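Local coordinates for cryptochrome DASH (Arabidopsis thaliana, PDB 2J4D), which repairs cyclobutane pyrimidine dimers in single-stranded DNA, using FAD and a folate light antenna, and may also serve as a blue-light photoreceptor, at residues E241-M246 with L383-F388; D377-E382 with G461-F466. All blocks are in the same frame, centred on the assembly; numbering follows the deposited sequence.

Contact 1 (E241-M246 with L383-F388); sequences EVTRGM and LSTTGF. With FAD (flavin-adenine dinucleotide), chain C.
The Phe388 ring has the FAD at its edge: O5' of the cofactor lies near the ring plane, 3.4 Å from CZ. Met246 comes to the same ring obliquely, its chain bent at the last torsion (chi3 -86°) so that the methyl CE touches CD2 of Phe388 at 3.9 Å. Arg394 adds a cation-pi contact and Phe248 a second ring, inclined by about 35°. With CG anti to the backbone N (chi1 -175°), the phenyl reaches from the helix end to the cofactor; an alanine here would probably loosen the packing beside the FAD ribityl-phosphate link and leave the Met246 methyl without this aromatic neighbour.

Thr386 turns its CG2 to the backbone of 241-246, 3.3 Å from Arg244 O, a buried carbonyl with no hydrogen-bond partner. Thr386 OG1 is bonded to Glu382 O and accepts from Phe388 N at 3.2 Å, an ST turn. Thr385 CG2 packs across Thr243 OG1 at 3.5 Å. No direct hydrogen bond joins the two segments; instead one water donates to Glu241 O and Thr385 O, and another to Met246 O and Thr386 O.

Gly387, at positive phi, ends helix 374-386 and sends the chain into Phe388, a residue of the FAD pocket in the helical domain of this photolyase-family protein.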
loop_
_atom_site.group_PDB
_atom_site.type_symbol
_atom_site.label_atom_id
_atom_site.label_comp_id
_atom_site.label_asym_id
_atom_site.label_seq_id
_atom_site.Cartn_x
_atom_site.Cartn_y
_atom_site.Cartn_z
ATOM N N GLU A 241 11.840 6.476 -14.248
ATOM C CA GLU A 241 11.203 7.685 -13.754
ATOM C C GLU A 241 9.839 7.794 -14.414
ATOM O O GLU A 241 9.598 7.193 -15.459
ATOM C CB GLU A 241 12.057 8.915 -14.072
ATOM C CG GLU A 241 13.460 8.892 -13.440
ATOM C CD GLU A 241 13.457 8.624 -11.926
ATOM O OE1 GLU A 241 12.476 8.988 -11.250
ATOM O OE2 GLU A 241 14.447 8.062 -11.399
ATOM N N VAL A 242 8.942 8.537 -13.781
ATOM C CA VAL A 242 7.595 8.732 -14.302
ATOM C C VAL A 242 7.669 9.771 -15.413
ATOM O O VAL A 242 8.083 10.904 -15.187
ATOM C CB VAL A 242 6.650 9.230 -13.189
ATOM C CG1 VAL A 242 5.264 9.543 -13.759
ATOM C CG2 VAL A 242 6.552 8.168 -12.102
ATOM N N THR A 243 7.263 9.376 -16.609
ATOM C CA THR A 243 7.311 10.270 -17.757
ATOM C C THR A 243 6.044 11.107 -17.936
ATOM O O THR A 243 6.115 12.247 -18.394
ATOM C CB THR A 243 7.576 9.454 -19.035
ATOM O OG1 THR A 243 6.602 8.411 -19.140
ATOM C CG2 THR A 243 8.957 8.818 -18.980
ATOM N N ARG A 244 4.895 10.540 -17.570
ATOM C CA ARG A 244 3.603 11.220 -17.699
ATOM C C ARG A 244 2.711 10.889 -16.518
ATOM O O ARG A 244 2.941 9.903 -15.825
ATOM C CB ARG A 244 2.857 10.742 -18.939
ATOM C CG ARG A 244 3.623 10.743 -20.231
ATOM C CD ARG A 244 2.642 10.435 -21.349
ATOM N NE ARG A 244 1.577 11.430 -21.360
ATOM C CZ ARG A 244 0.412 11.282 -21.977
ATOM N NH1 ARG A 244 0.148 10.165 -22.640
ATOM N NH2 ARG A 244 -0.481 12.261 -21.940
ATOM N N GLY A 245 1.673 11.698 -16.316
ATOM C CA GLY A 245 0.732 11.444 -15.238
ATOM C C GLY A 245 1.210 11.713 -13.824
ATOM O O GLY A 245 2.078 12.545 -13.592
ATOM N N MET A 246 0.642 10.986 -12.871
ATOM C CA MET A 246 0.977 11.168 -11.469
ATOM C C MET A 246 2.311 10.599 -11.019
ATOM O O MET A 246 2.609 9.424 -11.218
ATOM C CB MET A 246 -0.138 10.593 -10.598
ATOM C CG MET A 246 -1.462 11.305 -10.776
ATOM S SD MET A 246 -2.750 10.670 -9.697
ATOM C CE MET A 246 -3.388 9.299 -10.683
ATOM N N LEU A 383 -0.571 2.116 -15.474
ATOM C CA LEU A 383 0.098 1.277 -14.486
ATOM C C LEU A 383 1.607 1.140 -14.696
ATOM O O LEU A 383 2.383 1.376 -13.772
ATOM C CB LEU A 383 -0.530 -0.113 -14.491
ATOM C CG LEU A 383 0.144 -1.145 -13.583
ATOM C CD1 LEU A 383 0.029 -0.700 -12.114
ATOM C CD2 LEU A 383 -0.515 -2.489 -13.792
ATOM N N SER A 384 2.033 0.753 -15.898
ATOM C CA SER A 384 3.465 0.582 -16.138
ATOM C C SER A 384 4.241 1.904 -16.155
ATOM O O SER A 384 5.442 1.925 -15.922
ATOM C CB SER A 384 3.703 -0.195 -17.441
ATOM O OG SER A 384 3.111 0.469 -18.534
ATOM N N THR A 385 3.547 3.005 -16.407
ATOM C CA THR A 385 4.170 4.323 -16.454
ATOM C C THR A 385 4.246 5.021 -15.097
ATOM O O THR A 385 5.216 5.723 -14.807
ATOM C CB THR A 385 3.388 5.272 -17.401
ATOM O OG1 THR A 385 3.265 4.663 -18.692
ATOM C CG2 THR A 385 4.097 6.624 -17.529
ATOM N N THR A 386 3.223 4.830 -14.270
ATOM C CA THR A 386 3.163 5.514 -12.972
ATOM C C THR A 386 3.150 4.614 -11.735
ATOM O O THR A 386 3.427 5.082 -10.637
ATOM C CB THR A 386 1.898 6.386 -12.883
ATOM O OG1 THR A 386 0.754 5.526 -12.900
ATOM C CG2 THR A 386 1.806 7.358 -14.081
ATOM N N GLY A 387 2.814 3.339 -11.903
ATOM C CA GLY A 387 2.758 2.451 -10.748
ATOM C C GLY A 387 1.438 2.589 -10.000
ATOM O O GLY A 387 1.289 2.122 -8.865
ATOM N N PHE A 388 0.472 3.244 -10.634
ATOM C CA PHE A 388 -0.846 3.431 -10.032
ATOM C C PHE A 388 -1.931 3.206 -11.084
ATOM O O PHE A 388 -1.683 3.345 -12.282
ATOM C CB PHE A 388 -0.978 4.857 -9.474
ATOM C CG PHE A 388 -2.264 5.105 -8.721
ATOM C CD1 PHE A 388 -2.358 4.809 -7.364
ATOM C CD2 PHE A 388 -3.388 5.613 -9.373
ATOM C CE1 PHE A 388 -3.552 5.009 -6.660
ATOM C CE2 PHE A 388 -4.593 5.818 -8.675
ATOM C CZ PHE A 388 -4.670 5.512 -7.315
HETATM P PA FAD C . -9.666 5.768 -2.377
HETATM O O1A FAD C . -9.273 7.158 -2.067
HETATM O O2A FAD C . -10.913 5.505 -3.134
HETATM O O5B FAD C . -9.754 4.908 -1.020
HETATM C C5B FAD C . -9.082 5.353 0.179
HETATM C C4B FAD C . -8.293 4.171 0.752
HETATM O O4B FAD C . -9.205 3.107 1.020
HETATM C C3B FAD C . -7.243 3.580 -0.182
HETATM O O3B FAD C . -6.040 4.330 -0.197
HETATM C C2B FAD C . -7.119 2.192 0.366
HETATM O O2B FAD C . -6.189 2.045 1.416
HETATM C C1B FAD C . -8.563 1.846 0.768
HETATM N N9A FAD C . -9.346 1.118 -0.253
HETATM C C8A FAD C . -10.235 1.642 -1.171
HETATM N N7A FAD C . -10.780 0.710 -1.942
HETATM C C5A FAD C . -10.227 -0.474 -1.506
HETATM C C6A FAD C . -10.398 -1.813 -1.931
HETATM N N6A FAD C . -11.217 -2.195 -2.901
HETATM N N1A FAD C . -9.666 -2.786 -1.271
HETATM C C2A FAD C . -8.804 -2.436 -0.259
HETATM N N3A FAD C . -8.594 -1.177 0.193
HETATM C C4A FAD C . -9.317 -0.232 -0.468
HETATM N N1 FAD C . -5.238 -1.446 -2.927
HETATM C C2 FAD C . -4.034 -1.438 -2.255
HETATM O O2 FAD C . -3.853 -0.706 -1.299
HETATM N N3 FAD C . -3.017 -2.296 -2.701
HETATM C C4 FAD C . -3.146 -3.159 -3.787
HETATM O O4 FAD C . -2.203 -3.894 -4.135
HETATM C C4X FAD C . -4.385 -3.161 -4.473
HETATM N N5 FAD C . -4.604 -3.996 -5.580
HETATM C C5X FAD C . -5.863 -4.076 -6.178
HETATM C C6 FAD C . -6.110 -4.999 -7.203
HETATM C C7 FAD C . -7.372 -5.105 -7.832
HETATM C C7M FAD C . -7.573 -6.123 -8.929
HETATM C C8 FAD C . -8.431 -4.228 -7.396
HETATM C C8M FAD C . -9.819 -4.268 -8.014
HETATM C C9 FAD C . -8.194 -3.297 -6.366
HETATM C C9A FAD C . -6.917 -3.198 -5.737
HETATM N N10 FAD C . -6.648 -2.263 -4.693
HETATM C C10 FAD C . -5.411 -2.286 -4.012
HETATM C "C1'" FAD C . -7.777 -1.526 -4.037
HETATM C "C2'" FAD C . -8.114 -0.129 -4.597
HETATM O "O2'" FAD C . -8.271 -0.202 -6.004
HETATM C "C3'" FAD C . -6.995 0.851 -4.253
HETATM O "O3'" FAD C . -6.770 0.887 -2.830
HETATM C "C4'" FAD C . -7.267 2.307 -4.672
HETATM O "O4'" FAD C . -7.415 2.397 -6.091
HETATM C "C5'" FAD C . -6.104 3.179 -4.216
HETATM O "O5'" FAD C . -6.346 4.542 -4.573
HETATM P P FAD C . -6.975 5.639 -3.629
HETATM O O1P FAD C . -6.055 5.737 -2.485
HETATM O O2P FAD C . -7.146 6.898 -4.404
HETATM O O3P FAD C . -8.450 5.181 -3.260
HETATM O O HOH W 1 7.583 5.520 -16.091
HETATM O O HOH W 2 3.994 7.709 -9.679
#

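Contact 2 (D377-E382 with G461-F466); sequences DANMKE and GEYVAF
One hydrogen bond crosses this buried helix pair: the Tyr463 hydroxyl donates to Glu382 OE1 over 2.6 Å. The carboxylate oxygen sits in the plane of the phenol ring, at its edge, and accepts on its anti lone pair, with the two planes 56° apart. Both side chains stretch across the gap, each with CG anti to its backbone N, and meet at about a right angle. The Tyr463 donor would probably help stabilise negative charge on Glu382.

Close polar packing surrounds the same hydroxyl. Asn379 OD1 stands 3.1 Å from Tyr463 OH, while Asn379 ND2, bonded to Leu375 O one turn back, lies 3.5 Å from Tyr463 CE2.

The apolar part rests on Ala378. Its methyl CB touches Tyr463 CE2 at 3.5 Å and also meets Val464, with Ala378 CB 3.8 Å from the backbone CA of Val464, so the small residue lets the chains come near.

At the start of helix 462-467, Asp458 accepts from the backbone N of Tyr463 and of Val464. The segments cross at 53° with axes 9.1 Å apart, a helix-helix packing within the FAD-binding domain of the photolyase family.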
loop_
_atom_site.group_PDB
_atom_site.type_symbol
_atom_site.label_atom_id
_atom_site.label_comp_id
_atom_site.label_asym_id
_atom_site.label_seq_id
_atom_site.Cartn_x
_atom_site.Cartn_y
_atom_site.Cartn_z
ATOM N N ASP A 377 -6.146 -0.823 -22.509
ATOM C CA ASP A 377 -4.788 -0.363 -22.787
ATOM C C ASP A 377 -4.361 0.890 -22.044
ATOM O O ASP A 377 -3.234 0.964 -21.552
ATOM C CB ASP A 377 -4.584 -0.161 -24.300
ATOM C CG ASP A 377 -4.765 -1.450 -25.089
ATOM O OD1 ASP A 377 -4.545 -2.536 -24.504
ATOM O OD2 ASP A 377 -5.115 -1.382 -26.292
ATOM N N ALA A 378 -5.252 1.872 -21.963
ATOM C CA ALA A 378 -4.941 3.111 -21.263
ATOM C C ALA A 378 -4.630 2.806 -19.796
ATOM O O ALA A 378 -3.684 3.343 -19.226
ATOM C CB ALA A 378 -6.121 4.085 -21.365
ATOM N N ASN A 379 -5.436 1.947 -19.186
ATOM C CA ASN A 379 -5.214 1.593 -17.790
ATOM C C ASN A 379 -3.896 0.849 -17.596
ATOM O O ASN A 379 -3.139 1.154 -16.674
ATOM C CB ASN A 379 -6.392 0.762 -17.266
ATOM C CG ASN A 379 -7.501 1.628 -16.682
ATOM O OD1 ASN A 379 -7.354 2.198 -15.599
ATOM N ND2 ASN A 379 -8.615 1.743 -17.407
ATOM N N MET A 380 -3.600 -0.104 -18.475
ATOM C CA MET A 380 -2.359 -0.862 -18.341
ATOM C C MET A 380 -1.146 0.028 -18.590
ATOM O O MET A 380 -0.080 -0.176 -18.005
ATOM C CB MET A 380 -2.354 -2.058 -19.298
ATOM C CG MET A 380 -3.489 -3.051 -19.043
ATOM S SD MET A 380 -3.618 -3.562 -17.303
ATOM C CE MET A 380 -2.037 -4.448 -17.114
ATOM N N LYS A 381 -1.305 1.025 -19.455
ATOM C CA LYS A 381 -0.200 1.933 -19.728
ATOM C C LYS A 381 -0.028 2.849 -18.509
ATOM O O LYS A 381 1.094 3.170 -18.117
ATOM C CB LYS A 381 -0.480 2.762 -20.987
ATOM C CG LYS A 381 0.738 3.527 -21.505
ATOM C CD LYS A 381 0.458 4.223 -22.836
ATOM C CE LYS A 381 0.117 3.225 -23.953
ATOM N NZ LYS A 381 1.240 2.303 -24.325
ATOM N N GLU A 382 -1.138 3.269 -17.905
ATOM C CA GLU A 382 -1.054 4.125 -16.721
ATOM C C GLU A 382 -0.249 3.390 -15.649
ATOM O O GLU A 382 0.646 3.951 -15.013
ATOM C CB GLU A 382 -2.451 4.450 -16.166
ATOM C CG GLU A 382 -2.386 5.362 -14.929
ATOM C CD GLU A 382 -3.741 5.688 -14.326
ATOM O OE1 GLU A 382 -4.774 5.431 -14.975
ATOM O OE2 GLU A 382 -3.769 6.217 -13.195
ATOM N N GLY A 461 -14.214 9.976 -23.592
ATOM C CA GLY A 461 -12.975 9.341 -24.010
ATOM C C GLY A 461 -11.783 10.162 -23.567
ATOM O O GLY A 461 -10.673 10.007 -24.077
ATOM N N GLU A 462 -12.018 11.046 -22.608
ATOM C CA GLU A 462 -10.974 11.911 -22.082
ATOM C C GLU A 462 -9.821 11.091 -21.487
ATOM O O GLU A 462 -8.648 11.413 -21.685
ATOM C CB GLU A 462 -11.564 12.816 -21.002
ATOM C CG GLU A 462 -10.920 14.178 -20.901
ATOM C CD GLU A 462 -11.225 15.036 -22.113
ATOM O OE1 GLU A 462 -12.422 15.233 -22.411
ATOM O OE2 GLU A 462 -10.273 15.513 -22.768
ATOM N N TYR A 463 -10.161 10.029 -20.759
ATOM C CA TYR A 463 -9.141 9.190 -20.130
ATOM C C TYR A 463 -8.296 8.412 -21.136
ATOM O O TYR A 463 -7.071 8.492 -21.110
ATOM C CB TYR A 463 -9.783 8.208 -19.137
ATOM C CG TYR A 463 -8.795 7.216 -18.544
ATOM C CD1 TYR A 463 -7.866 7.613 -17.578
ATOM C CD2 TYR A 463 -8.759 5.895 -18.985
ATOM C CE1 TYR A 463 -6.922 6.716 -17.072
ATOM C CE2 TYR A 463 -7.817 4.989 -18.484
ATOM C CZ TYR A 463 -6.905 5.409 -17.531
ATOM O OH TYR A 463 -5.970 4.521 -17.053
ATOM N N VAL A 464 -8.933 7.655 -22.020
ATOM C CA VAL A 464 -8.158 6.893 -22.990
ATOM C C VAL A 464 -7.347 7.805 -23.912
ATOM O O VAL A 464 -6.253 7.440 -24.346
ATOM C CB VAL A 464 -9.049 5.952 -23.826
ATOM C CG1 VAL A 464 -9.769 4.990 -22.901
ATOM C CG2 VAL A 464 -10.046 6.746 -24.655
ATOM N N ALA A 465 -7.868 8.998 -24.183
ATOM C CA ALA A 465 -7.187 9.960 -25.055
ATOM C C ALA A 465 -5.925 10.518 -24.408
ATOM O O ALA A 465 -4.929 10.790 -25.086
ATOM C CB ALA A 465 -8.137 11.110 -25.413
ATOM N N PHE A 466 -5.968 10.706 -23.095
ATOM C CA PHE A 466 -4.812 11.224 -22.385
ATOM C C PHE A 466 -3.662 10.222 -22.458
ATOM O O PHE A 466 -2.512 10.599 -22.694
ATOM C CB PHE A 466 -5.164 11.508 -20.915
ATOM C CG PHE A 466 -3.979 11.890 -20.074
ATOM C CD1 PHE A 466 -3.262 10.922 -19.374
ATOM C CD2 PHE A 466 -3.546 13.213 -20.022
ATOM C CE1 PHE A 466 -2.126 11.263 -18.639
ATOM C CE2 PHE A 466 -2.410 13.570 -19.290
ATOM C CZ PHE A 466 -1.696 12.591 -18.596
#

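Helix 374-386 is common to both contacts: its middle, 377-382, packs on helix 462-467 in contact 2, and the end and following turn, 383-388, meet the strand-bearing segment 241-246 in contact 1. The centres lie 12 Å apart, on the same side of the chain's centre. Along the chain the order is 241-246, 377-382, 383-388, 461-466, so the segments alternate. They are also tied directly, for Arg244 NH1 probably hydrogen-bonds Phe466 O at 2.7 Å, while Met246 CE packs near Glu382 OE2. One helix thus connects the FAD pocket at Phe388 with a short two-stranded sheet and a late helix of the chain.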